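Local coordinates for protein proteolytically activated form of PPO4 Tyrosinase (Agaricus bisporus var. bisporus H97, PDB 4OUA) that catalyses the o-hydroxylation of monophenols and the oxidation of the resulting o-diphenols to o-quinones at a copper centre, the initial step of melanin synthesis, at residues C79-Q83 and V84-T88. Residues are numbered along the deposited sequence; the frame is centred on the assembly and turned at random.
Sequences CTHSQ and VLFPT. With CU1 (copper (I) ion), chain C.
Phe86 and His81 meet edge to edge beside a copper ion, with CE1 of Phe86 3.9 Å from CD2 of the imidazole and near the plane of each ring. The carbonyl O of Thr80 also lies in the plane of the phenyl ring, at its edge, 3.2 Å from Phe86 CD1. With CG anti to the backbone N (chi1 171°), the phenyl ring of Phe86 is turned toward the Thr80 carbonyl and the imidazole edge of His81. His81 NE2 binds the copper at 2.1 Å, and a water lies 2.4 Å from the metal as a further ligand. A covalent thioether joins Cys79 SG to His81 CE1, the ring carbon between ND1 and the copper-binding NE2, tying the ring to a residue two positions earlier and restricting its rotation.

The chain between these rings reverses through a type I beta turn from Gln83 to Phe86, closed by the bond from Phe86 N to Gln83 O (3.2 Å, 160° at the hydrogen). A weak bond from Thr80 OG1 to Leu85 O bridges the wider loop around the turn, while Gln83 OE1 packs 3.5 Å from Leu85 CB.

Further out, Ser82 N is hydrogen-bonded to Glu247, and Phe86 meets the rings of His90 and His250, which serve the two different coppers. His56 and His90 complete the protein ligands of the His81 copper. The loop thus carries a thioether-linked histidine, and the turn after it leads into helix 86-109, which brings His90, a construction characteristic of the CuA half of the type 3 dicopper site in fungal tyrosinases.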
loop_
_atom_site.group_PDB
_atom_site.type_symbol
_atom_site.label_atom_id
_atom_site.label_comp_id
_atom_site.label_asym_id
_atom_site.label_seq_id
_atom_site.Cartn_x
_atom_site.Cartn_y
_atom_site.Cartn_z
ATOM N N CYS A 79 11.648 2.958 -3.074
ATOM C CA CYS A 79 11.210 1.716 -2.444
ATOM C C CYS A 79 12.363 0.752 -2.211
ATOM O O CYS A 79 13.244 0.597 -3.056
ATOM C CB CYS A 79 10.126 1.034 -3.285
ATOM S SG CYS A 79 10.687 0.371 -4.869
ATOM N N THR A 80 12.348 0.115 -1.047
ATOM C CA THR A 80 13.381 -0.833 -0.668
ATOM C C THR A 80 12.919 -2.258 -0.940
ATOM O O THR A 80 11.943 -2.726 -0.354
ATOM C CB THR A 80 13.753 -0.688 0.812
ATOM O OG1 THR A 80 12.590 -0.917 1.616
ATOM C CG2 THR A 80 14.285 0.707 1.087
ATOM N N HIS A 81 13.623 -2.941 -1.835
ATOM C CA HIS A 81 13.243 -4.289 -2.233
ATOM C C HIS A 81 14.443 -5.226 -2.169
ATOM O O HIS A 81 15.569 -4.822 -2.455
ATOM C CB HIS A 81 12.641 -4.277 -3.642
ATOM C CG HIS A 81 11.535 -3.282 -3.815
ATOM N ND1 HIS A 81 11.692 -2.109 -4.520
ATOM C CD2 HIS A 81 10.257 -3.280 -3.364
ATOM C CE1 HIS A 81 10.559 -1.429 -4.501
ATOM N NE2 HIS A 81 9.672 -2.118 -3.805
ATOM N N SER A 82 14.193 -6.474 -1.782
ATOM C CA SER A 82 15.245 -7.478 -1.653
ATOM C C SER A 82 16.208 -7.149 -0.514
ATOM O O SER A 82 17.342 -7.625 -0.491
ATOM C CB SER A 82 16.016 -7.615 -2.967
ATOM O OG SER A 82 15.137 -7.881 -4.045
ATOM N N GLN A 83 15.748 -6.336 0.431
ATOM C CA GLN A 83 16.576 -5.935 1.562
ATOM C C GLN A 83 15.784 -5.933 2.868
ATOM O O GLN A 83 14.554 -5.980 2.860
ATOM C CB GLN A 83 17.186 -4.556 1.311
ATOM C CG GLN A 83 16.216 -3.557 0.715
ATOM C CD GLN A 83 16.643 -2.125 0.953
ATOM O OE1 GLN A 83 16.984 -1.751 2.073
ATOM N NE2 GLN A 83 16.630 -1.316 -0.100
ATOM N N VAL A 84 16.501 -5.866 3.986
ATOM C CA VAL A 84 15.897 -5.991 5.310
ATOM C C VAL A 84 14.898 -4.883 5.640
ATOM O O VAL A 84 14.089 -5.027 6.555
ATOM C CB VAL A 84 16.976 -6.009 6.412
ATOM C CG1 VAL A 84 17.762 -7.308 6.368
ATOM C CG2 VAL A 84 17.901 -4.810 6.271
ATOM N N LEU A 85 14.952 -3.784 4.896
ATOM C CA LEU A 85 14.123 -2.622 5.201
ATOM C C LEU A 85 12.778 -2.637 4.482
ATOM O O LEU A 85 11.987 -1.709 4.636
ATOM C CB LEU A 85 14.868 -1.332 4.852
ATOM C CG LEU A 85 16.109 -1.020 5.688
ATOM C CD1 LEU A 85 16.638 0.360 5.350
ATOM C CD2 LEU A 85 15.794 -1.135 7.173
ATOM N N PHE A 86 12.524 -3.687 3.706
ATOM C CA PHE A 86 11.310 -3.762 2.896
ATOM C C PHE A 86 10.035 -3.524 3.705
ATOM O O PHE A 86 9.236 -2.655 3.359
ATOM C CB PHE A 86 11.216 -5.116 2.187
ATOM C CG PHE A 86 9.894 -5.351 1.512
ATOM C CD1 PHE A 86 9.616 -4.776 0.283
ATOM C CD2 PHE A 86 8.925 -6.139 2.111
ATOM C CE1 PHE A 86 8.398 -4.984 -0.338
ATOM C CE2 PHE A 86 7.705 -6.351 1.495
ATOM C CZ PHE A 86 7.442 -5.772 0.268
ATOM N N PRO A 87 9.841 -4.298 4.783
ATOM C CA PRO A 87 8.624 -4.160 5.592
ATOM C C PRO A 87 8.449 -2.767 6.196
ATOM O O PRO A 87 7.359 -2.202 6.112
ATOM C CB PRO A 87 8.818 -5.209 6.693
ATOM C CG PRO A 87 9.752 -6.209 6.098
ATOM C CD PRO A 87 10.689 -5.408 5.251
ATOM N N THR A 88 9.505 -2.221 6.792
ATOM C CA THR A 88 9.401 -0.949 7.501
ATOM C C THR A 88 9.257 0.240 6.556
ATOM O O THR A 88 8.512 1.174 6.844
ATOM C CB THR A 88 10.618 -0.709 8.418
ATOM O OG1 THR A 88 11.825 -0.766 7.648
ATOM C CG2 THR A 88 10.672 -1.757 9.516
HETATM CU CU CU1 C . 7.871 -1.368 -3.023
HETATM O O HOH W 1 6.761 -3.100 -4.287
#